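Side-chain contacts in 2-dehydropantoate 2-reductase (Bacillus subtilis, PDB 3EGO), which probably catalyses the NADPH-dependent reduction of ketopantoate to pantoate, a step on the route to pantothenate: residues V184-N189 with D262-Y267; N189-L194 with A210-V215; L177-L182 with R221-E226; G103-L108 with I117-V122. One frame throughout, in Å; residues are numbered along the deposited sequence.

Interaction 1 of 4, residues V184-N189 with D262-Y267; sequences VNACIN and DAIIGY
Ile264 reaches across to helix 174-195 with two arms, one for each of two successive residues. Its CD1 methyl meets the base of the Asn185 side chain, with CD1 of Ile264 3.6 Å from CB of Asn185, and also lies near that residue's amide oxygen. The other arm, CG2 of Ile264, comes against Ala186 from the side of its backbone, with the CA atom of Ala186 3.7 Å away and its CB methyl at 3.9 Å. This split follows from chi1 of -62°, which sets CG1 opposite the carbonyl carbon of Ile264 and CG2 opposite its nitrogen. The side chains of Asn185 and Ile264 run at about a right angle, and the methyl meets mainly the stem of the asparagine, whose OD1 is hydrogen-bonded to NZ of Lys181, the likely proton donor. With alanine in place of Ile264, both methyl contacts would go, which is likely to open a gap beside Ala186 and leave the Asn185 stem without its apolar neighbour. In the next shell Ile264 sits close to Glu260, a probable NADP ligand. Two helices of the C-terminal domain thus pack together at the probable active site, with Asn185 itself a likely substrate ligand, as in the ketopantoate reductase family.

Interaction 2 of 4, residues N189-L194 with A210-V215; sequences NPLTAL and AFMKLV
Leu191 meets Phe211, Met212 and Val215 through its two methyl branches, and the contact is wholly apolar. Among the side-chain contacts, CD1 of Leu191 lies 3.8 Å from CG2 of Val215, the two side chains passing alongside each other in opposite directions. The second methyl, CD2 of Leu191, rests 3.7 Å from CB of Met212. Beyond that point the methionine, bent at chi3, leads off toward Trp232, Val235 and Cys239 of helix 228-241. Methyl against backbone is the second kind: CD2 of Leu191 also approaches CA of Met212 at 3.6 Å, which brings the leucine down to the surface of the opposing helix. The third is methyl against ring, where CD2 of Leu191 comes obliquely to CD2 of Phe211 at 4.0 Å. With chi1 at -164°, the phenylalanine ring swings opposite its own nitrogen; it also packs edge-to-face with His281 and stacks with Phe284 of the second subunit. A glycine in place of Leu191 would probably leave the Phe211 ring and the Val215 methyl without their neighbour and open a gap between the helices. Leu191 lies at a kink, where the backbone N atoms of Pro190 and Leu191 have no bond to the preceding turn. The segment axes approach to 10.9 Å at 141° between their directions. This is an inclined, roughly antiparallel helix pair in the helical C-terminal domain, anchored on one leucine beside the dimer interface.

Interaction 3 of 4, residues L177-L182 with R221-E226; sequences LLTGKL and RILKLE
Thr179 and Leu182, one turn apart on helix 174-195, form a largely apolar contact with Leu223 and Leu225 where helix 206-223 ends in the C-terminal domain. Leu223 serves both partners: its CD1 methyl meets CD2 of Leu182 at 3.9 Å, and its CD2 methyl lies 4.0 Å from CG2 of Thr179. The two leucines meet at a slant, whereas Thr179 and Leu223 pass side by side, pointing opposite ways. Leu225 adds a single methyl, CD2, which covers the flank of Thr179 at 3.7 Å from OG1 and 3.8 Å from CB. That oxygen has its polar partner on its own helix. A chi1 of 58° tucks OG1 between the backbone nitrogen and carbonyl of Thr179, where it hydrogen-bonds to the carbonyl oxygen of Tyr175, one turn back, while CG2 is directed to Leu223. The way Leu225 returns to the contact depends on a Schellman motif: Lys224, with positive phi, ends the helix and turns the chain so that the leucine side chain comes back against Thr179. Tyr175 adds a polar tie, its OH being hydrogen-bonded to the carbonyl oxygen of Leu223. Leu268 of helix 261-274 packs on both Leu182 and Leu223, Met102 touches Thr179 and Leu182, and Leu178 and Lys181, the latter the probable proton donor, pack from the same helix against strand 116-128.

Interaction 4 of 4, residues G103-L108 with I117-V122; sequences GHIHDL and IYVGIV
Val119 and Leu108 carry most of this contact, with Ile117 as the third member. The CG2 methyl of Val119 is the meeting point: CD1 of Leu108 reaches it at 3.8 Å and CD1 of Ile105 at 3.9 Å, so one strand methyl is gripped by two residues from successive parts of the helix. Ile105 approaches at about a right angle to the valine, Leu108 at a slant. The chi1 of Val119, 109°, lies well off a staggered position; in this rotation CG2 faces the helix while CG1 packs against Leu178 of helix 174-195. The imidazole of His104 stands further off, its NE2 atom 4.3 Å from CG2 of Val119, and the Ile105 CD1 methyl also lies over one face of that ring, toward its rim. Leu108 works from a single branch as well. CD1 of Leu108 bridges two strand residues, touching CG2 of Ile117 at 4.0 Å besides Val119. Ile117 and Val119 alternate with Tyr118, which points to the other side of the sheet, and so both can face the helix. The two segments run almost exactly antiparallel, 176° between their directions, with axes 11.2 Å apart. Such a helix returning over its sheet is the middle of a beta-alpha-beta unit: strand 94-97, helix 103-109, strand 116-128, within the Rossmann-type domain. Phe97 of the parallel neighbour strand 94-97 touches His104, Leu108 and Ile117; Phe84 of helix 80-86 also covers Leu108, and Trp174 and Leu178 of helix 174-195 close over Ile105.

Interaction 4 comes first along the chain and belongs to the Rossmann-type nucleotide-binding domain; the other three lie in the helical C-terminal domain and share helix 174-195. Along that helix the order is interaction 3, then 1, then 2, with centres 11 Å apart between 1 and 3 and 10 Å between 1 and 2. Helix 206-223 serves interactions 2 and 3, whose centres are 17 Å apart, while helix 261-274 supplies interaction 1. Interactions 3 and 4 touch through Leu178 and Ile105, joining the two domains. Helix 174-195 therefore links the sheet, the probable active site around Lys181 and the dimer-facing end near interaction 2.

Interaction 1 of 4, residues V184-N189 with D262-Y267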
loop_
_atom_site.group_PDB
_atom_site.type_symbol
_atom_site.label_atom_id
_atom_site.label_comp_id
_atom_site.label_asym_id
_atom_site.label_seq_id
_atom_site.Cartn_x
_atom_site.Cartn_y
_atom_site.Cartn_z
ATOM N N VAL A 184 12.911 11.228 11.022
ATOM C CA VAL A 184 12.303 10.109 11.707
ATOM C C VAL A 184 10.865 9.775 11.213
ATOM O O VAL A 184 10.593 8.642 10.848
ATOM C CB VAL A 184 12.279 10.372 13.232
ATOM C CG1 VAL A 184 11.419 9.368 13.917
ATOM C CG2 VAL A 184 13.721 10.354 13.797
ATOM N N ASN A 185 9.967 10.752 11.204
ATOM C CA ASN A 185 8.579 10.486 10.815
ATOM C C ASN A 185 8.502 9.973 9.371
ATOM O O ASN A 185 7.754 9.042 9.066
ATOM C CB ASN A 185 7.711 11.741 10.986
ATOM C CG ASN A 185 7.573 12.183 12.454
ATOM O OD1 ASN A 185 7.215 13.325 12.726
ATOM N ND2 ASN A 185 7.864 11.289 13.386
ATOM N N ALA A 186 9.303 10.570 8.490
ATOM C CA ALA A 186 9.250 10.237 7.064
ATOM C C ALA A 186 9.683 8.790 6.805
ATOM O O ALA A 186 9.190 8.156 5.894
ATOM C CB ALA A 186 10.129 11.224 6.285
ATOM N N CYS A 187 10.612 8.268 7.603
ATOM C CA CYS A 187 11.094 6.906 7.412
ATOM C C CYS A 187 10.205 5.859 8.007
ATOM O O CYS A 187 10.135 4.737 7.481
ATOM C CB CYS A 187 12.480 6.715 8.010
ATOM S SG CYS A 187 13.728 7.617 7.201
ATOM N N ILE A 188 9.558 6.179 9.127
ATOM C CA ILE A 188 8.751 5.181 9.807
ATOM C C ILE A 188 7.293 5.179 9.369
ATOM O O ILE A 188 6.713 4.119 9.163
ATOM C CB ILE A 188 8.755 5.352 11.346
ATOM C CG1 ILE A 188 10.166 5.131 11.926
ATOM C CG2 ILE A 188 7.767 4.352 11.986
ATOM C CD1 ILE A 188 10.273 5.488 13.479
ATOM N N ASN A 189 6.692 6.360 9.259
ATOM C CA ASN A 189 5.216 6.468 9.097
ATOM C C ASN A 189 4.571 5.948 7.790
ATOM O O ASN A 189 3.593 5.182 7.818
ATOM C CB ASN A 189 4.784 7.910 9.373
ATOM C CG ASN A 189 4.880 8.287 10.878
ATOM O OD1 ASN A 189 5.486 7.571 11.674
ATOM N ND2 ASN A 189 4.296 9.416 11.245
ATOM N N ASP A 262 0.817 14.922 3.118
ATOM C CA ASP A 262 1.252 16.142 2.432
ATOM C C ASP A 262 2.288 16.902 3.253
ATOM O O ASP A 262 3.241 17.460 2.692
ATOM C CB ASP A 262 0.092 17.070 2.118
ATOM C CG ASP A 262 -0.812 16.539 1.048
ATOM O OD1 ASP A 262 -0.374 15.678 0.261
ATOM O OD2 ASP A 262 -1.975 16.993 1.009
ATOM N N ALA A 263 2.103 16.918 4.575
ATOM C CA ALA A 263 2.988 17.683 5.469
ATOM C C ALA A 263 4.310 16.980 5.712
ATOM O O ALA A 263 5.328 17.623 5.925
ATOM C CB ALA A 263 2.291 17.971 6.792
ATOM N N ILE A 264 4.310 15.660 5.670
ATOM C CA ILE A 264 5.535 14.904 5.869
ATOM C C ILE A 264 6.216 14.630 4.535
ATOM O O ILE A 264 7.392 15.007 4.325
ATOM C CB ILE A 264 5.281 13.580 6.581
ATOM C CG1 ILE A 264 4.707 13.798 7.994
ATOM C CG2 ILE A 264 6.534 12.735 6.639
ATOM C CD1 ILE A 264 5.740 14.018 9.044
ATOM N N ILE A 265 5.508 13.944 3.642
ATOM C CA ILE A 265 6.148 13.471 2.423
ATOM C C ILE A 265 6.114 14.516 1.343
ATOM O O ILE A 265 7.107 14.668 0.613
ATOM C CB ILE A 265 5.485 12.178 1.842
ATOM C CG1 ILE A 265 5.268 11.112 2.923
ATOM C CG2 ILE A 265 6.345 11.625 0.691
ATOM C CD1 ILE A 265 4.282 10.040 2.497
ATOM N N GLY A 266 4.963 15.181 1.206
ATOM C CA GLY A 266 4.725 16.173 0.151
ATOM C C GLY A 266 5.733 17.308 0.217
ATOM O O GLY A 266 6.101 17.930 -0.809
ATOM N N TYR A 267 6.198 17.582 1.423
ATOM C CA TYR A 267 7.246 18.604 1.576
ATOM C C TYR A 267 8.616 18.153 1.034
ATOM O O TYR A 267 9.317 18.922 0.354
ATOM C CB TYR A 267 7.338 19.038 3.036
ATOM C CG TYR A 267 8.614 19.753 3.363
ATOM C CD1 TYR A 267 8.698 21.131 3.275
ATOM C CD2 TYR A 267 9.715 19.054 3.793
ATOM C CE1 TYR A 267 9.870 21.802 3.588
ATOM C CE2 TYR A 267 10.892 19.709 4.115
ATOM C CZ TYR A 267 10.962 21.083 3.996
ATOM O OH TYR A 267 12.135 21.763 4.302
#

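Interaction 2 of 4, residues N189-L194 with A210-V215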
loop_
_atom_site.group_PDB
_atom_site.type_symbol
_atom_site.label_atom_id
_atom_site.label_comp_id
_atom_site.label_asym_id
_atom_site.label_seq_id
_atom_site.Cartn_x
_atom_site.Cartn_y
_atom_site.Cartn_z
ATOM N N ASN A 189 6.692 6.360 9.259
ATOM C CA ASN A 189 5.216 6.468 9.097
ATOM C C ASN A 189 4.571 5.948 7.790
ATOM O O ASN A 189 3.593 5.182 7.818
ATOM C CB ASN A 189 4.784 7.910 9.373
ATOM C CG ASN A 189 4.880 8.287 10.878
ATOM O OD1 ASN A 189 5.486 7.571 11.674
ATOM N ND2 ASN A 189 4.296 9.416 11.245
ATOM N N PRO A 190 5.069 6.422 6.632
ATOM C CA PRO A 190 4.581 5.922 5.361
ATOM C C PRO A 190 4.785 4.429 5.237
ATOM O O PRO A 190 3.900 3.749 4.724
ATOM C CB PRO A 190 5.473 6.649 4.326
ATOM C CG PRO A 190 6.018 7.870 5.035
ATOM C CD PRO A 190 6.068 7.509 6.494
ATOM N N LEU A 191 5.935 3.912 5.699
ATOM C CA LEU A 191 6.225 2.496 5.546
ATOM C C LEU A 191 5.310 1.621 6.350
ATOM O O LEU A 191 4.844 0.589 5.853
ATOM C CB LEU A 191 7.667 2.146 5.939
ATOM C CG LEU A 191 8.694 2.089 4.822
ATOM C CD1 LEU A 191 8.931 3.468 4.264
ATOM C CD2 LEU A 191 10.005 1.517 5.344
ATOM N N THR A 192 5.080 2.001 7.608
ATOM C CA THR A 192 4.164 1.263 8.470
ATOM C C THR A 192 2.724 1.325 7.967
ATOM O O THR A 192 1.968 0.355 8.075
ATOM C CB THR A 192 4.206 1.730 9.951
ATOM O OG1 THR A 192 3.932 3.115 10.030
ATOM C CG2 THR A 192 5.559 1.439 10.594
ATOM N N ALA A 193 2.349 2.465 7.415
ATOM C CA ALA A 193 1.028 2.632 6.874
ATOM C C ALA A 193 0.822 1.669 5.725
ATOM O O ALA A 193 -0.253 1.120 5.588
ATOM C CB ALA A 193 0.814 4.030 6.397
ATOM N N LEU A 194 1.830 1.461 4.882
ATOM C CA LEU A 194 1.591 0.536 3.757
ATOM C C LEU A 194 1.631 -0.947 4.164
ATOM O O LEU A 194 0.812 -1.774 3.690
ATOM C CB LEU A 194 2.544 0.836 2.584
ATOM C CG LEU A 194 2.038 1.870 1.580
ATOM C CD1 LEU A 194 2.781 3.173 1.633
ATOM C CD2 LEU A 194 2.167 1.289 0.169
ATOM N N ALA A 210 15.956 -2.605 4.978
ATOM C CA ALA A 210 16.613 -2.183 3.743
ATOM C C ALA A 210 15.753 -1.192 2.949
ATOM O O ALA A 210 16.260 -0.193 2.409
ATOM C CB ALA A 210 16.972 -3.433 2.859
ATOM N N PHE A 211 14.448 -1.450 2.870
ATOM C CA PHE A 211 13.591 -0.460 2.221
ATOM C C PHE A 211 13.556 0.868 2.988
ATOM O O PHE A 211 13.679 1.939 2.399
ATOM C CB PHE A 211 12.180 -1.032 2.039
ATOM C CG PHE A 211 11.336 -0.262 1.067
ATOM C CD1 PHE A 211 11.140 -0.735 -0.239
ATOM C CD2 PHE A 211 10.728 0.917 1.453
ATOM C CE1 PHE A 211 10.356 -0.005 -1.146
ATOM C CE2 PHE A 211 9.908 1.647 0.559
ATOM C CZ PHE A 211 9.735 1.188 -0.754
ATOM N N MET A 212 13.409 0.809 4.315
ATOM C CA MET A 212 13.550 2.040 5.127
ATOM C C MET A 212 14.855 2.808 4.853
ATOM O O MET A 212 14.856 4.031 4.741
ATOM C CB MET A 212 13.423 1.742 6.641
ATOM C CG MET A 212 12.980 2.992 7.466
ATOM S SD MET A 212 12.572 2.744 9.226
ATOM C CE MET A 212 13.994 1.856 9.795
ATOM N N LYS A 213 15.965 2.085 4.756
ATOM C CA LYS A 213 17.266 2.726 4.495
ATOM C C LYS A 213 17.254 3.480 3.177
ATOM O O LYS A 213 17.782 4.599 3.070
ATOM C CB LYS A 213 18.374 1.688 4.497
ATOM C CG LYS A 213 19.742 2.242 4.881
ATOM C CD LYS A 213 20.802 1.188 4.694
ATOM C CE LYS A 213 22.191 1.787 4.897
ATOM N NZ LYS A 213 23.164 0.679 5.165
ATOM N N LEU A 214 16.639 2.868 2.156
ATOM C CA LEU A 214 16.503 3.511 0.851
ATOM C C LEU A 214 15.688 4.790 0.947
ATOM O O LEU A 214 15.995 5.801 0.304
ATOM C CB LEU A 214 15.855 2.542 -0.158
ATOM C CG LEU A 214 16.691 1.360 -0.654
ATOM C CD1 LEU A 214 15.857 0.486 -1.577
ATOM C CD2 LEU A 214 17.952 1.887 -1.354
ATOM N N VAL A 215 14.607 4.739 1.733
ATOM C CA VAL A 215 13.835 5.948 1.996
ATOM C C VAL A 215 14.701 6.964 2.780
ATOM O O VAL A 215 14.751 8.136 2.447
ATOM C CB VAL A 215 12.541 5.630 2.781
ATOM C CG1 VAL A 215 11.833 6.899 3.192
ATOM C CG2 VAL A 215 11.597 4.782 1.883
#

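Interaction 3 of 4, residues L177-L182 with R221-E226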
loop_
_atom_site.group_PDB
_atom_site.type_symbol
_atom_site.label_atom_id
_atom_site.label_comp_id
_atom_site.label_asym_id
_atom_site.label_seq_id
_atom_site.Cartn_x
_atom_site.Cartn_y
_atom_site.Cartn_z
ATOM N N LEU A 177 16.212 21.695 14.128
ATOM C CA LEU A 177 15.182 21.207 15.064
ATOM C C LEU A 177 14.098 20.372 14.321
ATOM O O LEU A 177 13.823 19.200 14.655
ATOM C CB LEU A 177 14.552 22.415 15.791
ATOM C CG LEU A 177 13.516 21.987 16.851
ATOM C CD1 LEU A 177 14.059 20.936 17.818
ATOM C CD2 LEU A 177 13.024 23.210 17.582
ATOM N N LEU A 178 13.500 20.994 13.335
ATOM C CA LEU A 178 12.365 20.412 12.572
ATOM C C LEU A 178 12.740 19.224 11.705
ATOM O O LEU A 178 12.015 18.216 11.639
ATOM C CB LEU A 178 11.667 21.483 11.717
ATOM C CG LEU A 178 11.050 22.740 12.362
ATOM C CD1 LEU A 178 9.837 23.275 11.634
ATOM C CD2 LEU A 178 10.720 22.556 13.794
ATOM N N THR A 179 13.877 19.332 11.019
ATOM C CA THR A 179 14.276 18.264 10.111
ATOM C C THR A 179 14.649 17.097 10.945
ATOM O O THR A 179 14.506 15.978 10.531
ATOM C CB THR A 179 15.519 18.626 9.231
ATOM O OG1 THR A 179 16.635 18.966 10.082
ATOM C CG2 THR A 179 15.185 19.748 8.301
ATOM N N GLY A 180 15.123 17.349 12.153
ATOM C CA GLY A 180 15.578 16.244 12.983
ATOM C C GLY A 180 14.430 15.351 13.394
ATOM O O GLY A 180 14.598 14.162 13.661
ATOM N N LYS A 181 13.245 15.930 13.481
ATOM C CA LYS A 181 12.052 15.136 13.789
ATOM C C LYS A 181 11.455 14.590 12.475
ATOM O O LYS A 181 10.955 13.473 12.428
ATOM C CB LYS A 181 11.043 16.011 14.538
ATOM C CG LYS A 181 9.679 15.330 14.845
ATOM C CD LYS A 181 8.807 16.198 15.786
ATOM C CE LYS A 181 7.316 15.911 15.572
ATOM N NZ LYS A 181 7.053 14.439 15.554
ATOM N N LEU A 182 11.511 15.389 11.414
ATOM C CA LEU A 182 10.948 14.958 10.124
ATOM C C LEU A 182 11.631 13.701 9.580
ATOM O O LEU A 182 10.942 12.782 9.126
ATOM C CB LEU A 182 10.980 16.104 9.089
ATOM C CG LEU A 182 10.160 15.756 7.830
ATOM C CD1 LEU A 182 9.038 16.732 7.591
ATOM C CD2 LEU A 182 11.056 15.679 6.646
ATOM N N ARG A 221 19.379 13.176 1.907
ATOM C CA ARG A 221 19.923 14.080 0.889
ATOM C C ARG A 221 19.060 15.307 0.592
ATOM O O ARG A 221 19.587 16.426 0.462
ATOM C CB ARG A 221 20.241 13.336 -0.406
ATOM C CG ARG A 221 20.787 14.235 -1.515
ATOM C CD ARG A 221 22.071 15.018 -1.072
ATOM N NE ARG A 221 22.487 15.981 -2.098
ATOM C CZ ARG A 221 21.980 17.205 -2.216
ATOM N NH1 ARG A 221 21.064 17.636 -1.348
ATOM N NH2 ARG A 221 22.388 18.008 -3.193
ATOM N N ILE A 222 17.744 15.129 0.471
ATOM C CA ILE A 222 16.851 16.244 0.179
ATOM C C ILE A 222 16.947 17.310 1.287
ATOM O O ILE A 222 16.946 18.528 1.021
ATOM C CB ILE A 222 15.359 15.753 0.079
ATOM C CG1 ILE A 222 15.138 14.919 -1.197
ATOM C CG2 ILE A 222 14.404 16.899 0.100
ATOM C CD1 ILE A 222 13.944 13.912 -1.082
ATOM N N LEU A 223 17.038 16.848 2.530
ATOM C CA LEU A 223 17.092 17.766 3.682
ATOM C C LEU A 223 18.501 18.307 3.949
ATOM O O LEU A 223 18.672 19.249 4.768
ATOM C CB LEU A 223 16.591 17.060 4.952
ATOM C CG LEU A 223 15.129 16.631 4.928
ATOM C CD1 LEU A 223 14.866 15.641 6.054
ATOM C CD2 LEU A 223 14.138 17.821 4.968
ATOM N N LYS A 224 19.501 17.680 3.320
ATOM C CA LYS A 224 20.903 18.030 3.540
ATOM C C LYS A 224 21.280 17.935 5.023
ATOM O O LYS A 224 21.810 18.883 5.611
ATOM C CB LYS A 224 21.150 19.447 3.018
ATOM C CG LYS A 224 21.020 19.577 1.514
ATOM C CD LYS A 224 20.861 21.023 1.097
ATOM C CE LYS A 224 21.003 21.172 -0.398
ATOM N NZ LYS A 224 20.758 22.584 -0.825
ATOM N N LEU A 225 20.993 16.792 5.628
ATOM C CA LEU A 225 21.244 16.598 7.045
ATOM C C LEU A 225 22.729 16.578 7.349
ATOM O O LEU A 225 23.488 15.847 6.706
ATOM C CB LEU A 225 20.623 15.286 7.509
ATOM C CG LEU A 225 19.099 15.262 7.410
ATOM C CD1 LEU A 225 18.583 14.024 8.096
ATOM C CD2 LEU A 225 18.510 16.529 8.020
ATOM N N GLU A 226 23.124 17.354 8.355
ATOM C CA GLU A 226 24.513 17.418 8.791
ATOM C C GLU A 226 25.104 16.020 8.964
ATOM O O GLU A 226 25.853 15.548 8.113
ATOM C CB GLU A 226 24.632 18.232 10.093
#

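Interaction 4 of 4, residues G103-L108 with I117-V122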
loop_
_atom_site.group_PDB
_atom_site.type_symbol
_atom_site.label_atom_id
_atom_site.label_comp_id
_atom_site.label_asym_id
_atom_site.label_seq_id
_atom_site.Cartn_x
_atom_site.Cartn_y
_atom_site.Cartn_z
ATOM N N GLY A 103 5.357 20.927 5.818
ATOM C CA GLY A 103 4.596 21.561 4.730
ATOM C C GLY A 103 4.260 23.019 5.022
ATOM O O GLY A 103 4.125 23.840 4.101
ATOM N N HIS A 104 4.142 23.365 6.305
ATOM C CA HIS A 104 3.828 24.756 6.675
ATOM C C HIS A 104 5.014 25.671 6.441
ATOM O O HIS A 104 4.853 26.885 6.288
ATOM C CB HIS A 104 3.339 24.886 8.126
ATOM C CG HIS A 104 4.331 24.435 9.157
ATOM N ND1 HIS A 104 4.844 23.156 9.187
ATOM C CD2 HIS A 104 4.849 25.070 10.235
ATOM C CE1 HIS A 104 5.656 23.028 10.220
ATOM N NE2 HIS A 104 5.674 24.175 10.876
ATOM N N ILE A 105 6.193 25.073 6.415
ATOM C CA ILE A 105 7.438 25.818 6.234
ATOM C C ILE A 105 7.454 26.483 4.859
ATOM O O ILE A 105 7.900 27.612 4.728
ATOM C CB ILE A 105 8.655 24.900 6.416
ATOM C CG1 ILE A 105 8.720 24.390 7.863
ATOM C CG2 ILE A 105 9.924 25.621 6.024
ATOM C CD1 ILE A 105 8.727 25.523 8.922
ATOM N N HIS A 106 6.915 25.806 3.843
ATOM C CA HIS A 106 6.754 26.440 2.525
ATOM C C HIS A 106 5.747 27.613 2.559
ATOM O O HIS A 106 5.965 28.651 1.929
ATOM C CB HIS A 106 6.418 25.399 1.438
ATOM C CG HIS A 106 7.542 24.455 1.132
ATOM N ND1 HIS A 106 7.344 23.115 0.881
ATOM C CD2 HIS A 106 8.881 24.655 1.049
ATOM C CE1 HIS A 106 8.510 22.530 0.650
ATOM N NE2 HIS A 106 9.460 23.443 0.752
ATOM N N ASP A 107 4.668 27.468 3.321
ATOM C CA ASP A 107 3.699 28.556 3.490
ATOM C C ASP A 107 4.295 29.762 4.222
ATOM O O ASP A 107 4.045 30.913 3.861
ATOM C CB ASP A 107 2.456 28.061 4.243
ATOM C CG ASP A 107 2.038 26.642 3.837
ATOM O OD1 ASP A 107 2.652 26.064 2.904
ATOM O OD2 ASP A 107 1.102 26.097 4.467
ATOM N N LEU A 108 5.081 29.490 5.262
ATOM C CA LEU A 108 5.716 30.546 6.055
ATOM C C LEU A 108 6.828 31.292 5.330
ATOM O O LEU A 108 7.026 32.479 5.563
ATOM C CB LEU A 108 6.324 29.964 7.331
ATOM C CG LEU A 108 5.409 29.279 8.326
ATOM C CD1 LEU A 108 6.216 28.848 9.519
ATOM C CD2 LEU A 108 4.319 30.198 8.711
ATOM N N ILE A 117 7.317 35.160 13.962
ATOM C CA ILE A 117 7.045 33.754 13.741
ATOM C C ILE A 117 8.050 32.866 14.413
ATOM O O ILE A 117 9.262 33.025 14.232
ATOM C CB ILE A 117 7.024 33.408 12.264
ATOM C CG1 ILE A 117 6.089 34.354 11.514
ATOM C CG2 ILE A 117 6.582 31.928 12.065
ATOM C CD1 ILE A 117 4.665 34.360 12.042
ATOM N N TYR A 118 7.510 31.905 15.166
ATOM C CA TYR A 118 8.274 30.893 15.847
ATOM C C TYR A 118 7.744 29.536 15.423
ATOM O O TYR A 118 6.559 29.377 15.087
ATOM C CB TYR A 118 8.174 31.072 17.373
ATOM C CG TYR A 118 8.552 32.490 17.772
ATOM C CD1 TYR A 118 9.894 32.863 17.947
ATOM C CD2 TYR A 118 7.580 33.466 17.899
ATOM C CE1 TYR A 118 10.229 34.191 18.266
ATOM C CE2 TYR A 118 7.903 34.784 18.218
ATOM C CZ TYR A 118 9.228 35.140 18.404
ATOM O OH TYR A 118 9.505 36.462 18.711
ATOM N N VAL A 119 8.618 28.563 15.525
ATOM C CA VAL A 119 8.369 27.235 15.026
ATOM C C VAL A 119 8.885 26.256 16.092
ATOM O O VAL A 119 9.902 26.521 16.712
ATOM C CB VAL A 119 9.153 27.220 13.669
ATOM C CG1 VAL A 119 10.414 26.367 13.653
ATOM C CG2 VAL A 119 8.229 27.293 12.394
ATOM N N GLY A 120 8.186 25.146 16.336
ATOM C CA GLY A 120 8.640 24.185 17.347
ATOM C C GLY A 120 8.100 22.785 17.195
ATOM O O GLY A 120 7.264 22.526 16.343
ATOM N N ILE A 121 8.610 21.879 18.004
ATOM C CA ILE A 121 8.140 20.524 17.985
ATOM C C ILE A 121 7.671 20.139 19.370
ATOM O O ILE A 121 8.142 20.664 20.390
ATOM C CB ILE A 121 9.215 19.542 17.525
ATOM C CG1 ILE A 121 10.425 19.597 18.461
ATOM C CG2 ILE A 121 9.628 19.857 16.057
ATOM C CD1 ILE A 121 11.462 18.540 18.088
ATOM N N VAL A 122 6.734 19.212 19.390
ATOM C CA VAL A 122 6.151 18.770 20.640
ATOM C C VAL A 122 6.618 17.341 20.858
ATOM O O VAL A 122 6.256 16.453 20.081
ATOM C CB VAL A 122 4.628 18.744 20.536
ATOM C CG1 VAL A 122 4.010 18.096 21.788
ATOM C CG2 VAL A 122 4.076 20.157 20.287
#